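Local structure of glyoxalase family protein (Listeria monocytogenes, 2P7Q) at residues 15-19 with 43-47; 23-27 with 85-89. The protein catalyses the hydration of the antibiotic fosfomycin, using a bound manganese ion, and so confers resistance to the drug. The protein carries 1 engineered substitution. All blocks are in the same frame, centred on the assembly; numbering follows the deposited sequence.

How the contacts relate
From the N terminus the chain runs through strand 4-12 into helix 15-26, which serves both contacts. Its first turn takes part in contact 1, where strand 44-49 comes back to it and closes a loop of 23 residues. Its last turn takes part in contact 2, where the end of helix 79-87 returns after 57 intervening residues. Because 43-47 falls between 23-27 and 85-89, the two contacts cross along the chain rather than nest. Contact 1 ties the helix to the four-stranded sheet, and contact 2 ties it to helix 79-87. Their centres lie about 16 Å apart, yet Phe47 of contact 1 packs against Gln23 of contact 2.

Contact 1: residues 15-19 with 43-47; sequences LNKTT and KEKFF
Leu15 turns its CG away from its own backbone N (chi1 -175°), and this carries CD2 toward Lys43 and Lys45, whose aliphatic chains receive it. The arrangement belongs to the beta-alpha-beta-beta-beta module of the glyoxalase superfamily: the first turn of helix 15-26 lies over strand 44-49, their local axes 9.6 Å apart and 16° from parallel. CD2 of Leu15 sits 3.8 Å from CG of Lys45 and 3.9 Å from CG of Lys43, so one methyl of the branched leucine lies between the aliphatic parts of two lysines. Lysine suits both strand positions because its methylenes can cover the leucine while the ammonium reaches the surface. The chain of Lys43 bends at chi3, and its NZ forms a salt bridge with Glu58, whose carboxylate also accepts from the backbone N of Leu15. Lys45 instead stays extended beyond CG, bringing NZ to OD1 of Asn16 in a weak hydrogen bond of 3.4 Å.

One turn on, Thr19 lies crosswise to Lys45 and Phe47. Its OG1 is 3.5 Å from CD of Lys45, and its methyl CG2 is 3.7 Å from CE2 of Phe47. The CB of Glu44 leaves the strand away from the helix, and its side chain touches the bound dihydroxypropylphosphonate; it is probably the proton acceptor, as in a close relative. Threonine can serve an apolar interface here because its hydroxyl is satisfied within the helix: OG1 donates to Leu15 O at 3.2 Å, from above the carbonyl plane, while meeting the edge of the Phe47 ring near CZ.

Contact 2: residues 23-27 with 85-89; sequences QNIFN and RIKAL
Asn24 opens the contact with both its side chain and its backbone: CB rests 3.7 Å from CD1 of Leu89, and its carbonyl O accepts a hydrogen bond of 2.7 Å from NH2 of Arg85. The site is a packing of two helix ends in the glyoxalase-superfamily domain, the last turn of helix 15-26 against the end of helix 79-87. Next comes Ile25, the apolar centre. Its CD1 and CG2 both approach CD1 of Ile86, the former at 3.3 Å, as the two side chains cross at about a right angle. Its CG1 meets CD1 of Leu89 at 3.9 Å, and here the two side chains run past each other in opposite directions. Branched isoleucine suits this spot because both branches close on one methyl of Ile86 while the methylene CG1 serves Leu89. Ile86 also packs on Phe109 of strand 106-110.

The CB of Phe26 points away from the second helix, and its ring meets Phe72 and Phe117. Asn27 then leaves the helix with positive phi, a conformation asparagine tolerates well, and its OD1 takes a bond of 3.0 Å from Arg85 NH2. The bend at chi3 of Arg85 (57°) helps set the guanidinium beside the helix end; both acceptors lie in its plane, whereas Ile25 O lies over one face, close but poorly angled for bonding. Carbonyls at a helix C terminus carry the negative end of the helix dipole, so the arginine probably gives favourable electrostatics. Both bonds leave NH2, nearly straight to Asn27 OD1 (N-H...O 175°) and bent to Asn24 O (143°), and their in-plane geometry probably restrains the guanidinium.

Contact 1: residues 15-19 with 43-47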
loop_
_atom_site.group_PDB
_atom_site.type_symbol
_atom_site.label_atom_id
_atom_site.label_comp_id
_atom_site.label_asym_id
_atom_site.label_seq_id
_atom_site.Cartn_x
_atom_site.Cartn_y
_atom_site.Cartn_z
ATOM N N LEU A 15 12.431 -4.250 14.299
ATOM C CA LEU A 15 12.843 -3.221 13.348
ATOM C C LEU A 15 14.089 -3.574 12.540
ATOM O O LEU A 15 14.023 -3.696 11.321
ATOM C CB LEU A 15 13.074 -1.896 14.059
ATOM C CG LEU A 15 13.383 -0.782 13.065
ATOM C CD1 LEU A 15 12.132 -0.551 12.207
ATOM C CD2 LEU A 15 13.788 0.500 13.784
ATOM N N ASN A 16 15.222 -3.736 13.221
ATOM C CA ASN A 16 16.485 -4.069 12.557
ATOM C C ASN A 16 16.396 -5.254 11.614
ATOM O O ASN A 16 17.025 -5.260 10.552
ATOM C CB ASN A 16 17.578 -4.350 13.589
ATOM C CG ASN A 16 17.890 -3.150 14.442
ATOM O OD1 ASN A 16 17.809 -2.009 13.987
ATOM N ND2 ASN A 16 18.271 -3.399 15.683
ATOM N N LYS A 17 15.632 -6.268 11.998
ATOM C CA LYS A 17 15.507 -7.434 11.143
ATOM C C LYS A 17 14.739 -7.080 9.864
ATOM O O LYS A 17 15.069 -7.566 8.785
ATOM C CB LYS A 17 14.817 -8.568 11.903
ATOM C CG LYS A 17 14.773 -9.892 11.166
ATOM C CD LYS A 17 14.321 -11.010 12.096
ATOM C CE LYS A 17 13.676 -12.174 11.348
ATOM N NZ LYS A 17 14.577 -12.796 10.355
ATOM N N THR A 18 13.729 -6.218 9.979
ATOM C CA THR A 18 12.951 -5.813 8.806
ATOM C C THR A 18 13.768 -4.877 7.919
ATOM O O THR A 18 13.667 -4.932 6.694
ATOM C CB THR A 18 11.637 -5.081 9.201
ATOM O OG1 THR A 18 10.737 -5.992 9.847
ATOM C CG2 THR A 18 10.956 -4.513 7.965
ATOM N N THR A 19 14.581 -4.022 8.534
ATOM C CA THR A 19 15.398 -3.068 7.778
ATOM C C THR A 19 16.306 -3.718 6.731
ATOM O O THR A 19 16.399 -3.242 5.597
ATOM C CB THR A 19 16.275 -2.209 8.709
ATOM O OG1 THR A 19 15.441 -1.389 9.533
ATOM C CG2 THR A 19 17.196 -1.317 7.898
ATOM N N LYS A 43 10.398 3.616 18.102
ATOM C CA LYS A 43 11.521 3.176 17.309
ATOM C C LYS A 43 11.058 3.038 15.860
ATOM O O LYS A 43 10.187 2.225 15.554
ATOM C CB LYS A 43 12.017 1.841 17.862
ATOM C CG LYS A 43 13.441 1.508 17.486
ATOM C CD LYS A 43 13.696 0.000 17.613
ATOM C CE LYS A 43 14.597 -0.344 18.805
ATOM N NZ LYS A 43 14.718 -1.845 18.904
ATOM N N GLU A 44 11.635 3.831 14.967
ATOM C CA GLU A 44 11.216 3.771 13.576
ATOM C C GLU A 44 12.240 4.263 12.559
ATOM O O GLU A 44 13.182 4.986 12.884
ATOM C CB GLU A 44 9.927 4.571 13.409
ATOM C CG GLU A 44 10.065 6.019 13.837
ATOM C CD GLU A 44 8.862 6.863 13.469
ATOM O OE1 GLU A 44 7.730 6.509 13.856
ATOM O OE2 GLU A 44 9.052 7.892 12.791
ATOM N N LYS A 45 12.031 3.862 11.312
ATOM C CA LYS A 45 12.908 4.261 10.221
ATOM C C LYS A 45 12.115 4.580 8.947
ATOM O O LYS A 45 11.045 4.016 8.697
ATOM C CB LYS A 45 13.941 3.159 9.959
ATOM C CG LYS A 45 14.876 2.920 11.133
ATOM C CD LYS A 45 15.841 1.786 10.870
ATOM C CE LYS A 45 16.911 1.704 11.974
ATOM N NZ LYS A 45 17.857 0.547 11.819
ATOM N N PHE A 46 12.643 5.507 8.157
ATOM C CA PHE A 46 12.019 5.922 6.911
ATOM C C PHE A 46 12.939 5.564 5.754
ATOM O O PHE A 46 14.147 5.791 5.822
ATOM C CB PHE A 46 11.810 7.439 6.887
ATOM C CG PHE A 46 10.940 7.968 7.991
ATOM C CD1 PHE A 46 10.857 9.340 8.216
ATOM C CD2 PHE A 46 10.192 7.107 8.795
ATOM C CE1 PHE A 46 10.039 9.850 9.226
ATOM C CE2 PHE A 46 9.367 7.606 9.811
ATOM C CZ PHE A 46 9.292 8.978 10.027
ATOM N N PHE A 47 12.381 5.020 4.680
ATOM C CA PHE A 47 13.209 4.693 3.527
ATOM C C PHE A 47 12.588 5.219 2.236
ATOM O O PHE A 47 11.415 5.591 2.191
ATOM C CB PHE A 47 13.396 3.177 3.397
ATOM C CG PHE A 47 13.796 2.497 4.670
ATOM C CD1 PHE A 47 12.873 2.313 5.694
ATOM C CD2 PHE A 47 15.091 2.011 4.836
ATOM C CE1 PHE A 47 13.222 1.653 6.867
ATOM C CE2 PHE A 47 15.457 1.345 6.009
ATOM C CZ PHE A 47 14.517 1.166 7.028
#

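Contact 2: residues 23-27 with 85-89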
loop_
_atom_site.group_PDB
_atom_site.type_symbol
_atom_site.label_atom_id
_atom_site.label_comp_id
_atom_site.label_asym_id
_atom_site.label_seq_id
_atom_site.Cartn_x
_atom_site.Cartn_y
_atom_site.Cartn_z
ATOM N N GLN A 23 16.475 -3.273 2.608
ATOM C CA GLN A 23 17.681 -2.827 1.932
ATOM C C GLN A 23 18.218 -3.896 0.986
ATOM O O GLN A 23 18.722 -3.579 -0.095
ATOM C CB GLN A 23 18.739 -2.446 2.961
ATOM C CG GLN A 23 18.214 -1.487 4.011
ATOM C CD GLN A 23 19.230 -1.167 5.080
ATOM O OE1 GLN A 23 19.975 -2.039 5.523
ATOM N NE2 GLN A 23 19.252 0.088 5.520
ATOM N N ASN A 24 18.108 -5.162 1.375
ATOM C CA ASN A 24 18.611 -6.230 0.517
ATOM C C ASN A 24 17.772 -6.392 -0.743
ATOM O O ASN A 24 18.281 -6.307 -1.857
ATOM C CB ASN A 24 18.650 -7.576 1.259
ATOM C CG ASN A 24 19.844 -7.711 2.185
ATOM O OD1 ASN A 24 20.781 -6.918 2.135
ATOM N ND2 ASN A 24 19.818 -8.732 3.029
ATOM N N ILE A 25 16.480 -6.625 -0.555
ATOM C CA ILE A 25 15.569 -6.833 -1.671
ATOM C C ILE A 25 15.239 -5.594 -2.505
ATOM O O ILE A 25 15.440 -5.580 -3.719
ATOM C CB ILE A 25 14.260 -7.459 -1.164
ATOM C CG1 ILE A 25 14.583 -8.762 -0.430
ATOM C CG2 ILE A 25 13.314 -7.722 -2.324
ATOM C CD1 ILE A 25 13.392 -9.474 0.139
ATOM N N PHE A 26 14.749 -4.548 -1.851
ATOM C CA PHE A 26 14.358 -3.334 -2.554
ATOM C C PHE A 26 15.405 -2.237 -2.683
ATOM O O PHE A 26 15.074 -1.137 -3.112
ATOM C CB PHE A 26 13.120 -2.732 -1.892
ATOM C CG PHE A 26 12.002 -3.712 -1.681
ATOM C CD1 PHE A 26 11.927 -4.463 -0.515
ATOM C CD2 PHE A 26 11.012 -3.873 -2.638
ATOM C CE1 PHE A 26 10.877 -5.359 -0.302
ATOM C CE2 PHE A 26 9.960 -4.768 -2.428
ATOM C CZ PHE A 26 9.895 -5.509 -1.257
ATOM N N ASN A 27 16.656 -2.507 -2.323
ATOM C CA ASN A 27 17.682 -1.471 -2.416
ATOM C C ASN A 27 17.153 -0.233 -1.689
ATOM O O ASN A 27 17.414 0.894 -2.103
ATOM C CB ASN A 27 17.963 -1.112 -3.888
ATOM C CG ASN A 27 18.671 -2.230 -4.660
ATOM O OD1 ASN A 27 18.205 -3.365 -4.717
ATOM N ND2 ASN A 27 19.803 -1.895 -5.269
ATOM N N ARG A 85 17.187 -13.526 -5.782
ATOM C CA ARG A 85 17.496 -12.697 -4.622
ATOM C C ARG A 85 16.576 -12.979 -3.443
ATOM O O ARG A 85 17.002 -12.945 -2.291
ATOM C CB ARG A 85 17.378 -11.221 -4.986
ATOM C CG ARG A 85 18.302 -10.795 -6.090
ATOM C CD ARG A 85 17.986 -9.384 -6.532
ATOM N NE ARG A 85 18.067 -8.443 -5.428
ATOM C CZ ARG A 85 18.098 -7.127 -5.580
ATOM N NH1 ARG A 85 18.050 -6.602 -6.794
ATOM N NH2 ARG A 85 18.203 -6.336 -4.526
ATOM N N ILE A 86 15.308 -13.229 -3.732
ATOM C CA ILE A 86 14.329 -13.522 -2.693
ATOM C C ILE A 86 14.643 -14.906 -2.128
ATOM O O ILE A 86 14.746 -15.093 -0.914
ATOM C CB ILE A 86 12.896 -13.499 -3.283
ATOM C CG1 ILE A 86 12.556 -12.090 -3.767
ATOM C CG2 ILE A 86 11.892 -13.957 -2.264
ATOM C CD1 ILE A 86 12.645 -11.044 -2.708
ATOM N N LYS A 87 14.799 -15.869 -3.029
ATOM C CA LYS A 87 15.114 -17.240 -2.659
ATOM C C LYS A 87 16.400 -17.298 -1.812
ATOM O O LYS A 87 16.473 -18.011 -0.809
ATOM C CB LYS A 87 15.283 -18.082 -3.929
ATOM C CG LYS A 87 15.397 -19.580 -3.693
ATOM C CD LYS A 87 15.754 -20.341 -4.971
ATOM C CE LYS A 87 14.702 -20.170 -6.068
ATOM N NZ LYS A 87 15.039 -20.921 -7.327
ATOM N N ALA A 88 17.405 -16.529 -2.215
ATOM C CA ALA A 88 18.679 -16.512 -1.515
ATOM C C ALA A 88 18.605 -16.001 -0.086
ATOM O O ALA A 88 19.570 -16.128 0.661
ATOM C CB ALA A 88 19.682 -15.692 -2.294
ATOM N N LEU A 89 17.480 -15.412 0.299
ATOM C CA LEU A 89 17.335 -14.902 1.656
ATOM C C LEU A 89 16.317 -15.755 2.404
ATOM O O LEU A 89 15.881 -15.410 3.496
ATOM C CB LEU A 89 16.903 -13.429 1.632
ATOM C CG LEU A 89 17.923 -12.443 1.035
ATOM C CD1 LEU A 89 17.351 -11.041 0.980
ATOM C CD2 LEU A 89 19.187 -12.451 1.863
#